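Local coordinates for ribonucleotide monophosphatase NagD (Escherichia coli, PDB 2C4N) that hydrolyses nucleoside monophosphates such as UMP to the nucleoside and phosphate, as a magnesium-dependent phosphatase of the haloacid dehalogenase superfamily, at the interface of chains A and B and the interface of chains A and C. Numbering follows the deposited sequence. Chains: chain A/B/C, Protein NAGD.

Contact 1: the interface of chains A and B. Residues chain A 147, 152, 154, 157-159, 161; chain B 127, 162, 165-166.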
ATOM      1  N   THR A 147       6.762  12.290  -7.413  1.00 18.61           N
ATOM      2  CA  THR A 147       6.219  12.959  -6.229  1.00 20.66           C
ATOM      3  C   THR A 147       6.760  14.367  -6.011  1.00 22.89           C
ATOM      4  O   THR A 147       6.097  15.203  -5.402  1.00 21.56           O
ATOM      5  CB  THR A 147       6.476  12.124  -4.951  1.00 29.82           C
ATOM      6  OG1 THR A 147       7.885  12.036  -4.704  1.00 30.25           O
ATOM      7  CG2 THR A 147       5.910  10.727  -5.117  1.00 30.93           C
ATOM      8  N   PHE A 152      12.516  19.186  -2.573  1.00 29.21           N
ATOM      9  CA  PHE A 152      11.277  18.570  -2.130  1.00 26.71           C
ATOM     10  C   PHE A 152      10.062  19.322  -2.645  1.00 25.62           C
ATOM     11  O   PHE A 152       9.001  19.339  -2.015  1.00 23.72           O
ATOM     12  CB  PHE A 152      11.259  18.462  -0.607  1.00 30.50           C
ATOM     13  CG  PHE A 152      12.290  17.511  -0.069  1.00 28.36           C
ATOM     14  CD1 PHE A 152      13.467  17.985   0.502  1.00 28.86           C
ATOM     15  CD2 PHE A 152      12.100  16.133  -0.172  1.00 30.74           C
ATOM     16  CE1 PHE A 152      14.443  17.099   0.966  1.00 29.32           C
ATOM     17  CE2 PHE A 152      13.066  15.238   0.285  1.00 30.27           C
ATOM     18  CZ  PHE A 152      14.245  15.724   0.857  1.00 29.16           C
ATOM     19  N   PRO A 154       6.827  19.944  -4.455  1.00 20.10           N
ATOM     20  CA  PRO A 154       5.748  19.033  -4.839  1.00 18.79           C
ATOM     21  C   PRO A 154       5.626  18.944  -6.358  1.00 17.38           C
ATOM     22  O   PRO A 154       5.747  19.953  -7.058  1.00 17.03           O
ATOM     23  CB  PRO A 154       4.515  19.672  -4.201  1.00 19.00           C
ATOM     24  CG  PRO A 154       5.084  20.336  -2.965  1.00 19.61           C
ATOM     25  CD  PRO A 154       6.341  20.972  -3.518  1.00 18.94           C
ATOM     26  N   GLY A 157       2.673  13.810  -8.783  1.00 15.73           N
ATOM     27  CA  GLY A 157       2.345  12.702  -7.899  1.00 15.80           C
ATOM     28  C   GLY A 157       1.887  13.133  -6.518  1.00 16.10           C
ATOM     29  O   GLY A 157       0.991  12.519  -5.934  1.00 15.75           O
ATOM     30  N   ALA A 158       2.507  14.185  -5.995  1.00 16.55           N
ATOM     31  CA  ALA A 158       2.158  14.704  -4.675  1.00 17.55           C
ATOM     32  C   ALA A 158       0.801  15.408  -4.691  1.00 17.10           C
ATOM     33  O   ALA A 158       0.051  15.358  -3.713  1.00 17.44           O
ATOM     34  CB  ALA A 158       3.245  15.664  -4.191  1.00 20.65           C
ATOM     35  N   LEU A 159       0.491  16.069  -5.801  1.00 13.82           N
ATOM     36  CA  LEU A 159      -0.785  16.763  -5.936  1.00 15.11           C
ATOM     37  C   LEU A 159      -1.918  15.752  -6.058  1.00 13.55           C
ATOM     38  O   LEU A 159      -3.038  16.000  -5.616  1.00 14.38           O
ATOM     39  CB  LEU A 159      -0.780  17.682  -7.165  1.00 19.19           C
ATOM     40  CG  LEU A 159       0.363  18.708  -7.277  1.00 21.17           C
ATOM     41  CD1 LEU A 159      -0.000  19.742  -8.335  1.00 22.11           C
ATOM     42  CD2 LEU A 159       0.597  19.389  -5.946  1.00 20.47           C
ATOM     43  N   ALA A 161      -1.935  12.746  -4.649  1.00 15.59           N
ATOM     44  CA  ALA A 161      -2.058  12.034  -3.381  1.00 15.74           C
ATOM     45  C   ALA A 161      -3.323  12.348  -2.573  1.00 14.88           C
ATOM     46  O   ALA A 161      -4.043  11.434  -2.158  1.00 15.00           O
ATOM     47  CB  ALA A 161      -0.810  12.282  -2.532  1.00 15.83           C
TER
ATOM     48  N   MET B 127       2.600  22.311   1.756  1.00 17.96           N
ATOM     49  CA  MET B 127       2.967  20.924   1.485  1.00 18.47           C
ATOM     50  C   MET B 127       4.478  20.836   1.310  1.00 17.20           C
ATOM     51  O   MET B 127       5.125  19.926   1.823  1.00 15.59           O
ATOM     52  CB  MET B 127       2.277  20.425   0.211  1.00 17.10           C
ATOM     53  CG  MET B 127       2.450  18.934  -0.031  1.00 18.27           C
ATOM     54  SD  MET B 127       1.956  18.374  -1.674  1.00 20.09           S
ATOM     55  CE  MET B 127       0.225  18.786  -1.693  1.00 18.39           C
ATOM     56  N   GLY B 162       0.069  14.280   0.531  1.00 16.36           N
ATOM     57  CA  GLY B 162       1.131  14.847  -0.285  1.00 18.02           C
ATOM     58  C   GLY B 162       2.453  14.934   0.457  1.00 17.61           C
ATOM     59  O   GLY B 162       3.516  14.687  -0.111  1.00 18.13           O
ATOM     60  N   LYS B 165       3.938  11.449   0.667  1.00 20.24           N
ATOM     61  CA  LYS B 165       4.412  11.048  -0.660  1.00 22.49           C
ATOM     62  C   LYS B 165       5.796  11.615  -0.976  1.00 21.69           C
ATOM     63  O   LYS B 165       6.674  10.907  -1.469  1.00 22.77           O
ATOM     64  CB  LYS B 165       3.419  11.523  -1.725  1.00 34.86           C
ATOM     65  CG  LYS B 165       3.119  10.511  -2.816  1.00 41.65           C
ATOM     66  CD  LYS B 165       2.474   9.273  -2.218  1.00 45.87           C
ATOM     67  CE  LYS B 165       1.457   8.653  -3.164  1.00 48.94           C
ATOM     68  NZ  LYS B 165       0.602   7.636  -2.480  1.00 50.24           N
ATOM     69  N   ILE B 166       5.980  12.897  -0.681  1.00 23.93           N
ATOM     70  CA  ILE B 166       7.245  13.576  -0.942  1.00 22.80           C
ATOM     71  C   ILE B 166       8.354  13.174   0.026  1.00 23.36           C
ATOM     72  O   ILE B 166       9.477  12.891  -0.393  1.00 24.52           O
ATOM     73  CB  ILE B 166       7.072  15.114  -0.870  1.00 19.18           C
ATOM     74  CG1 ILE B 166       6.068  15.572  -1.930  1.00 18.36           C
ATOM     75  CG2 ILE B 166       8.423  15.813  -1.076  1.00 19.52           C
ATOM     76  CD1 ILE B 166       5.662  17.030  -1.812  1.00 18.20           C
TER
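B:Ile166 drives its branched side chain into a shallow apolar cleft of chain A formed by A:Thr147, A:Phe152, A:Pro154 and A:Ala158. CG1 stands beside the backbone N, anti to the carbonyl carbon (chi1 -61°), and the chain then runs on extended. CD1 of B:Ile166 thereby reaches A:Pro154 CG at 3.5 Å, and CG1 of B:Ile166 touches A:Ala158 CB at 3.6 Å and also the backbone O of A:Thr147. The other branch, B:Ile166 CG2, turns away to meet the rim of the A:Phe152 ring, 3.8 Å from A:Phe152 CD2. An alanine in place of B:Ile166 would probably leave A:Pro154, A:Ala158 and the rim of A:Phe152 without their partner and open a gap there. B:Met127 closes the proline's flank; the two run antiparallel, with SD of B:Met127 3.8 Å from A:Pro154 CB. Away from this core the contact is less firmly held. B:Lys165 lies roughly perpendicular to A:Thr147 and its aliphatic CG meets A:Thr147 CG2, but the chain is poorly ordered, bent at chi2 and chi3, and its NZ finds no chain A nitrogen or oxygen near enough to bond. Helix 156-167 of each chain contributes here, so two copies of one element meet about a two-fold axis; as the protein is a monomer, the pairing may reflect crystal packing. Where the helices come together small residues face each other, the methyl CB of A:Ala161 lying 3.9 Å from B:Gly162 CA.

Contact 2: the interface of chains A and C. Residues chain A 78, 113, 139-141, 172; chain C 232-235.
The backbone of C:Pro234 takes up a helix-like turn that presents its carbonyl oxygen to A:Arg139, itself in the extended strand 139-142. The arginine chain bends at chi3 (64°), carrying the guanidinium to this oxygen. A:Arg139 NH2 donates to C:Pro234 O across a short 2.5 Å, fairly straight at 159°; the oxygen lies in the guanidinium plane, whereas the nitrogen sits well above the carbonyl plane. A:Arg139 NE adds a weak bond to C:Pro234 O at 3.0 Å. A:Phe113 CE2 rests against one face of the guanidinium, offset toward its rim, which would help to steady the group. The proline ring is poorly ordered, yet its CB fits into the corner formed by A:Phe172 CB and A:Ile141 CD1: C:Pro234 CB lies 3.4 Å from A:Phe172 CB and equally near A:Ile141 CD1, the latter a tight fit. The A:Phe78 ring turns its edge to C:Pro234 O, with A:Phe78 CZ 3.7 Å away. Water 1 bridges the backbone N of A:Phe140 and C:Ser232 O, at 2.7 Å from the latter. This may be no more than a lattice contact. In the fold, the loop 232-235 of chain C, just after the 3-10 helix 227-230, lies against strands 139-142 and 172-173 and helix 71-80 of chain A.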
ATOM      1  N   PHE A  78      -2.964  12.313 -25.797  1.00 19.73           N
ATOM      2  CA  PHE A  78      -3.787  11.228 -25.281  1.00 21.81           C
ATOM      3  C   PHE A  78      -5.263  11.628 -25.304  1.00 21.73           C
ATOM      4  O   PHE A  78      -6.117  10.870 -25.757  1.00 21.96           O
ATOM      5  CB  PHE A  78      -3.342  10.896 -23.852  1.00 28.99           C
ATOM      6  CG  PHE A  78      -4.253   9.943 -23.124  1.00 32.24           C
ATOM      7  CD1 PHE A  78      -5.429  10.396 -22.529  1.00 34.26           C
ATOM      8  CD2 PHE A  78      -3.933   8.591 -23.029  1.00 36.99           C
ATOM      9  CE1 PHE A  78      -6.273   9.520 -21.850  1.00 34.40           C
ATOM     10  CE2 PHE A  78      -4.773   7.707 -22.350  1.00 36.48           C
ATOM     11  CZ  PHE A  78      -5.946   8.171 -21.761  1.00 35.79           C
ATOM     12  N   PHE A 113     -13.298  15.016 -17.665  1.00 18.09           N
ATOM     13  CA  PHE A 113     -12.009  14.619 -17.105  1.00 17.37           C
ATOM     14  C   PHE A 113     -11.537  15.532 -15.989  1.00 17.36           C
ATOM     15  O   PHE A 113     -11.914  16.702 -15.921  1.00 17.48           O
ATOM     16  CB  PHE A 113     -10.892  14.689 -18.155  1.00 17.69           C
ATOM     17  CG  PHE A 113     -11.146  13.900 -19.391  1.00 18.23           C
ATOM     18  CD1 PHE A 113     -11.966  14.403 -20.398  1.00 17.72           C
ATOM     19  CD2 PHE A 113     -10.541  12.664 -19.567  1.00 19.16           C
ATOM     20  CE1 PHE A 113     -12.175  13.683 -21.565  1.00 19.91           C
ATOM     21  CE2 PHE A 113     -10.744  11.934 -20.732  1.00 19.48           C
ATOM     22  CZ  PHE A 113     -11.566  12.449 -21.735  1.00 17.82           C
ATOM     23  N   ARG A 139     -13.197  11.101 -15.491  1.00 19.66           N
ATOM     24  CA  ARG A 139     -12.016  10.340 -15.892  1.00 19.12           C
ATOM     25  C   ARG A 139     -10.773  11.038 -15.321  1.00 18.08           C
ATOM     26  O   ARG A 139     -10.478  12.191 -15.650  1.00 18.09           O
ATOM     27  CB  ARG A 139     -11.968  10.231 -17.422  1.00 17.74           C
ATOM     28  CG  ARG A 139     -13.156   9.425 -17.971  1.00 22.16           C
ATOM     29  CD  ARG A 139     -13.289   9.512 -19.490  1.00 24.88           C
ATOM     30  NE  ARG A 139     -12.155   8.919 -20.195  1.00 28.67           N
ATOM     31  CZ  ARG A 139     -12.083   8.797 -21.519  1.00 30.13           C
ATOM     32  NH1 ARG A 139     -13.082   9.229 -22.276  1.00 29.61           N
ATOM     33  NH2 ARG A 139     -11.016   8.250 -22.084  1.00 29.94           N
ATOM     34  N   PHE A 140     -10.061  10.314 -14.461  1.00 16.85           N
ATOM     35  CA  PHE A 140      -8.883  10.801 -13.740  1.00 14.98           C
ATOM     36  C   PHE A 140      -7.550  10.553 -14.477  1.00 14.19           C
ATOM     37  O   PHE A 140      -7.077   9.420 -14.570  1.00 14.67           O
ATOM     38  CB  PHE A 140      -8.892  10.122 -12.359  1.00 15.46           C
ATOM     39  CG  PHE A 140      -7.994  10.761 -11.324  1.00 15.41           C
ATOM     40  CD1 PHE A 140      -7.441  12.028 -11.508  1.00 15.18           C
ATOM     41  CD2 PHE A 140      -7.733  10.085 -10.133  1.00 16.39           C
ATOM     42  CE1 PHE A 140      -6.636  12.609 -10.516  1.00 19.33           C
ATOM     43  CE2 PHE A 140      -6.935  10.650  -9.137  1.00 17.20           C
ATOM     44  CZ  PHE A 140      -6.384  11.914  -9.325  1.00 17.12           C
ATOM     45  N   ILE A 141      -6.958  11.630 -14.994  1.00 13.18           N
ATOM     46  CA  ILE A 141      -5.698  11.561 -15.738  1.00 13.63           C
ATOM     47  C   ILE A 141      -4.655  12.467 -15.088  1.00 13.34           C
ATOM     48  O   ILE A 141      -4.975  13.575 -14.653  1.00 13.87           O
ATOM     49  CB  ILE A 141      -5.870  12.066 -17.198  1.00 19.82           C
ATOM     50  CG1 ILE A 141      -7.127  11.468 -17.833  1.00 22.48           C
ATOM     51  CG2 ILE A 141      -4.635  11.720 -18.010  1.00 20.03           C
ATOM     52  CD1 ILE A 141      -7.098   9.971 -17.976  1.00 22.78           C
ATOM     53  N   PHE A 172      -4.679   7.709 -14.205  1.00 18.63           N
ATOM     54  CA  PHE A 172      -3.897   7.039 -15.213  1.00 18.30           C
ATOM     55  C   PHE A 172      -2.763   8.039 -15.423  1.00 17.36           C
ATOM     56  O   PHE A 172      -3.016   9.183 -15.821  1.00 16.53           O
ATOM     57  CB  PHE A 172      -4.684   6.890 -16.517  1.00 27.62           C
ATOM     58  CG  PHE A 172      -3.851   6.387 -17.666  1.00 32.40           C
ATOM     59  CD1 PHE A 172      -3.479   5.046 -17.740  1.00 34.37           C
ATOM     60  CD2 PHE A 172      -3.399   7.260 -18.649  1.00 34.91           C
ATOM     61  CE1 PHE A 172      -2.670   4.589 -18.776  1.00 34.96           C
ATOM     62  CE2 PHE A 172      -2.590   6.811 -19.688  1.00 38.43           C
ATOM     63  CZ  PHE A 172      -2.225   5.476 -19.751  1.00 36.89           C
TER
ATOM     64  N   SER C 232     -16.093   5.819 -16.030  1.00 37.45           N
ATOM     65  CA  SER C 232     -15.048   6.552 -15.322  1.00 37.57           C
ATOM     66  C   SER C 232     -13.636   6.178 -15.775  1.00 37.37           C
ATOM     67  O   SER C 232     -12.661   6.784 -15.337  1.00 37.09           O
ATOM     68  CB  SER C 232     -15.191   6.319 -13.815  1.00 28.89           C
ATOM     69  OG  SER C 232     -15.104   4.942 -13.510  1.00 29.07           O
ATOM     70  N   MET C 233     -13.532   5.182 -16.650  1.00 34.42           N
ATOM     71  CA  MET C 233     -12.234   4.726 -17.143  1.00 33.69           C
ATOM     72  C   MET C 233     -11.437   5.797 -17.887  1.00 32.12           C
ATOM     73  O   MET C 233     -11.945   6.444 -18.808  1.00 29.98           O
ATOM     74  CB  MET C 233     -12.415   3.506 -18.063  1.00 50.25           C
ATOM     75  CG  MET C 233     -12.545   2.158 -17.349  1.00 51.30           C
ATOM     76  SD  MET C 233     -10.943   1.506 -16.826  1.00 54.73           S
ATOM     77  CE  MET C 233     -11.370   0.535 -15.364  1.00 52.49           C
ATOM     78  N   PRO C 234     -10.176   6.004 -17.480  1.00 36.21           N
ATOM     79  CA  PRO C 234      -9.281   6.985 -18.095  1.00 35.04           C
ATOM     80  C   PRO C 234      -9.244   6.843 -19.610  1.00 34.57           C
ATOM     81  O   PRO C 234      -9.330   7.826 -20.350  1.00 34.77           O
ATOM     82  CB  PRO C 234      -7.926   6.668 -17.456  1.00 55.22           C
ATOM     83  CG  PRO C 234      -8.114   5.287 -16.829  1.00 57.32           C
ATOM     84  CD  PRO C 234      -9.514   5.371 -16.330  1.00 56.33           C
ATOM     85  N   PHE C 235      -9.087   5.601 -20.056  1.00 33.40           N
ATOM     86  CA  PHE C 235      -9.042   5.259 -21.474  1.00 32.28           C
ATOM     87  C   PHE C 235     -10.247   4.348 -21.677  1.00 30.36           C
ATOM     88  O   PHE C 235     -10.786   3.810 -20.714  1.00 28.61           O
ATOM     89  CB  PHE C 235      -7.760   4.478 -21.776  1.00 43.16           C
ATOM     90  CG  PHE C 235      -7.614   3.244 -20.941  1.00 44.54           C
ATOM     91  CD1 PHE C 235      -8.174   2.034 -21.350  1.00 45.51           C
ATOM     92  CD2 PHE C 235      -6.998   3.313 -19.697  1.00 45.80           C
ATOM     93  CE1 PHE C 235      -8.125   0.914 -20.526  1.00 45.76           C
ATOM     94  CE2 PHE C 235      -6.942   2.205 -18.867  1.00 46.37           C
ATOM     95  CZ  PHE C 235      -7.507   1.002 -19.278  1.00 46.96           C
TER
HETATM   96  O   HOH W   1     -10.543   7.660 -14.006  1.00 24.85           O

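Contact 3: the interface of chains A and C. Residues chain A 208, 211-212, 234-235; chain C 78, 172, 178, 180.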
ATOM      1  N   LEU A 208      12.523   0.892 -17.754  1.00 19.35           N
ATOM      2  CA  LEU A 208      11.337   0.061 -17.583  1.00 20.96           C
ATOM      3  C   LEU A 208      10.317   0.331 -18.692  1.00 19.94           C
ATOM      4  O   LEU A 208       9.770  -0.604 -19.282  1.00 19.74           O
ATOM      5  CB  LEU A 208      10.698   0.318 -16.212  1.00 20.80           C
ATOM      6  CG  LEU A 208       9.390  -0.418 -15.888  1.00 21.31           C
ATOM      7  CD1 LEU A 208       9.599  -1.923 -15.963  1.00 22.42           C
ATOM      8  CD2 LEU A 208       8.912  -0.014 -14.501  1.00 22.86           C
ATOM      9  N   PHE A 211      11.708  -0.855 -22.172  1.00 17.30           N
ATOM     10  CA  PHE A 211      11.686  -2.311 -22.228  1.00 20.42           C
ATOM     11  C   PHE A 211      10.288  -2.861 -22.506  1.00 19.19           C
ATOM     12  O   PHE A 211      10.097  -3.713 -23.379  1.00 17.91           O
ATOM     13  CB  PHE A 211      12.220  -2.888 -20.917  1.00 26.88           C
ATOM     14  CG  PHE A 211      12.089  -4.370 -20.826  1.00 31.03           C
ATOM     15  CD1 PHE A 211      10.991  -4.949 -20.198  1.00 31.76           C
ATOM     16  CD2 PHE A 211      13.033  -5.194 -21.433  1.00 33.90           C
ATOM     17  CE1 PHE A 211      10.832  -6.332 -20.181  1.00 33.52           C
ATOM     18  CE2 PHE A 211      12.882  -6.574 -21.424  1.00 34.03           C
ATOM     19  CZ  PHE A 211      11.779  -7.143 -20.798  1.00 32.77           C
ATOM     20  N   GLN A 212       9.313  -2.371 -21.755  1.00 19.95           N
ATOM     21  CA  GLN A 212       7.935  -2.814 -21.924  1.00 21.91           C
ATOM     22  C   GLN A 212       7.364  -2.452 -23.287  1.00 20.65           C
ATOM     23  O   GLN A 212       6.489  -3.147 -23.797  1.00 22.74           O
ATOM     24  CB  GLN A 212       7.059  -2.219 -20.822  1.00 27.34           C
ATOM     25  CG  GLN A 212       7.450  -2.693 -19.438  1.00 31.79           C
ATOM     26  CD  GLN A 212       6.273  -3.219 -18.658  1.00 34.24           C
ATOM     27  OE1 GLN A 212       5.814  -2.592 -17.708  1.00 38.08           O
ATOM     28  NE2 GLN A 212       5.772  -4.374 -19.061  1.00 35.24           N
ATOM     29  N   PRO A 234      15.164  -7.338 -12.702  1.00 36.21           N
ATOM     30  CA  PRO A 234      14.500  -8.381 -13.486  1.00 35.04           C
ATOM     31  C   PRO A 234      14.954  -8.371 -14.938  1.00 34.57           C
ATOM     32  O   PRO A 234      15.260  -9.412 -15.524  1.00 34.77           O
ATOM     33  CB  PRO A 234      13.017  -8.030 -13.345  1.00 55.22           C
ATOM     34  CG  PRO A 234      13.013  -6.598 -12.812  1.00 57.32           C
ATOM     35  CD  PRO A 234      14.177  -6.619 -11.884  1.00 56.33           C
ATOM     36  N   PHE A 235      14.966  -7.174 -15.515  1.00 33.40           N
ATOM     37  CA  PHE A 235      15.384  -6.955 -16.897  1.00 32.28           C
ATOM     38  C   PHE A 235      16.603  -6.048 -16.780  1.00 30.36           C
ATOM     39  O   PHE A 235      16.812  -5.422 -15.744  1.00 28.61           O
ATOM     40  CB  PHE A 235      14.278  -6.221 -17.661  1.00 43.16           C
ATOM     41  CG  PHE A 235      13.889  -4.923 -17.026  1.00 44.54           C
ATOM     42  CD1 PHE A 235      14.568  -3.744 -17.336  1.00 45.51           C
ATOM     43  CD2 PHE A 235      12.905  -4.893 -16.045  1.00 45.80           C
ATOM     44  CE1 PHE A 235      14.273  -2.559 -16.671  1.00 45.76           C
ATOM     45  CE2 PHE A 235      12.601  -3.719 -15.375  1.00 46.37           C
ATOM     46  CZ  PHE A 235      13.286  -2.547 -15.684  1.00 46.96           C
TER
ATOM     47  N   PHE C  78      10.916 -14.441 -22.320  1.00 19.73           N
ATOM     48  CA  PHE C  78      11.545 -13.304 -21.663  1.00 21.81           C
ATOM     49  C   PHE C  78      12.945 -13.683 -21.176  1.00 21.73           C
ATOM     50  O   PHE C  78      13.910 -12.954 -21.394  1.00 21.96           O
ATOM     51  CB  PHE C  78      10.669 -12.857 -20.486  1.00 28.99           C
ATOM     52  CG  PHE C  78      11.312 -11.831 -19.589  1.00 32.24           C
ATOM     53  CD1 PHE C  78      12.229 -12.215 -18.611  1.00 34.26           C
ATOM     54  CD2 PHE C  78      10.998 -10.481 -19.718  1.00 36.99           C
ATOM     55  CE1 PHE C  78      12.822 -11.271 -17.775  1.00 34.40           C
ATOM     56  CE2 PHE C  78      11.588  -9.530 -18.884  1.00 36.48           C
ATOM     57  CZ  PHE C  78      12.503  -9.925 -17.912  1.00 35.79           C
ATOM     58  N   PHE C 172       8.883  -8.834 -11.232  1.00 18.63           N
ATOM     59  CA  PHE C 172       8.476  -8.264 -12.491  1.00 18.30           C
ATOM     60  C   PHE C 172       7.456  -9.294 -12.968  1.00 17.36           C
ATOM     61  O   PHE C 172       7.807 -10.465 -13.164  1.00 16.53           O
ATOM     62  CB  PHE C 172       9.642  -8.217 -13.481  1.00 27.62           C
ATOM     63  CG  PHE C 172       9.229  -7.825 -14.876  1.00 32.40           C
ATOM     64  CD1 PHE C 172       8.920  -6.501 -15.180  1.00 34.37           C
ATOM     65  CD2 PHE C 172       9.105  -8.787 -15.873  1.00 34.91           C
ATOM     66  CE1 PHE C 172       8.493  -6.146 -16.456  1.00 34.96           C
ATOM     67  CE2 PHE C 172       8.678  -8.440 -17.151  1.00 38.43           C
ATOM     68  CZ  PHE C 172       8.372  -7.121 -17.443  1.00 36.89           C
ATOM     69  N   SER C 178       0.866  -6.056 -17.716  1.00 17.85           N
ATOM     70  CA  SER C 178       2.153  -5.643 -18.256  1.00 19.60           C
ATOM     71  C   SER C 178       2.091  -5.622 -19.785  1.00 18.76           C
ATOM     72  O   SER C 178       1.687  -6.597 -20.417  1.00 18.66           O
ATOM     73  CB  SER C 178       3.249  -6.604 -17.794  1.00 36.95           C
ATOM     74  OG  SER C 178       4.469  -6.329 -18.453  1.00 44.79           O
ATOM     75  N   TRP C 180       4.495  -5.720 -21.837  1.00 15.47           N
ATOM     76  CA  TRP C 180       5.505  -6.583 -22.443  1.00 17.46           C
ATOM     77  C   TRP C 180       4.960  -7.877 -23.047  1.00 19.35           C
ATOM     78  O   TRP C 180       5.382  -8.280 -24.129  1.00 23.98           O
ATOM     79  CB  TRP C 180       6.602  -6.938 -21.438  1.00 21.72           C
ATOM     80  CG  TRP C 180       7.733  -7.653 -22.105  1.00 21.86           C
ATOM     81  CD1 TRP C 180       8.789  -7.086 -22.758  1.00 21.69           C
ATOM     82  CD2 TRP C 180       7.866  -9.068 -22.279  1.00 21.46           C
ATOM     83  NE1 TRP C 180       9.570  -8.060 -23.334  1.00 22.70           N
ATOM     84  CE2 TRP C 180       9.025  -9.286 -23.056  1.00 23.10           C
ATOM     85  CE3 TRP C 180       7.114 -10.172 -21.859  1.00 21.38           C
ATOM     86  CZ2 TRP C 180       9.451 -10.567 -23.424  1.00 22.48           C
ATOM     87  CZ3 TRP C 180       7.536 -11.446 -22.225  1.00 23.45           C
ATOM     88  CH2 TRP C 180       8.696 -11.631 -23.000  1.00 23.74           C
TER
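C:Ser178 OG is approached by two N-H donors: A:Gln212 NE2 across the interface, at a very short 2.4 Å, and, weakly, the backbone N of C:Trp180 at 3.4 Å. This serine lies two residues beyond C:Lys176, the conserved motif III lysine of the HAD superfamily, and its hydroxyl may help to cap the start of helix 180-189. A:Gln212 bends at chi2 (-129°) to bring its amide over, and the serine oxygen lies close to the amide plane; the length is probably compressed by the model. Beside this polar link, in a contact that may belong to the crystal alone, an aromatic cluster forms around A:Phe211, which projects from the end of helix 203-212. Its ring stacks almost parallel on the five-membered ring of C:Trp180, with centroids 4.6 Å apart and A:Phe211 CE1 3.4 Å from C:Trp180 CD1. The opposite face of the phenylalanine is backed within its own chain by A:Phe235 CB, 3.9 Å above the ring centre. C:Phe78 stands nearly perpendicular to A:Phe211, the planes turned by 79° and the centroids 5.5 Å apart, and the two rings meet at their rims. Within chain C the C:Phe78 ring leans on the tryptophan, its CD2 over the rim of the same indole face that A:Phe211 stacks on. The tip of C:Phe172, CZ, touches A:Phe211 CE1 at 3.8 Å.

Contact 2 and contact 3 belong to one two-fold interface between chains A and C, their centres about 24 Å apart. They draw on the same residues with the chains exchanged: A:Phe78 and A:Phe172 with C:Pro234 and C:Phe235 in contact 2, C:Phe78 and C:Phe172 with A:Pro234 and A:Phe235 in contact 3. Contact 1 joins chain A to chain B through a separate surface, about 20 Å from contact 2 and 27 Å from contact 3, so chain A meets two neighbours at once. All three centres lie 17 to 25 Å from the active-site A:Asp11, and none supplies it directly. Because the protein is a monomer, the four-copy assembly may be crystallographic.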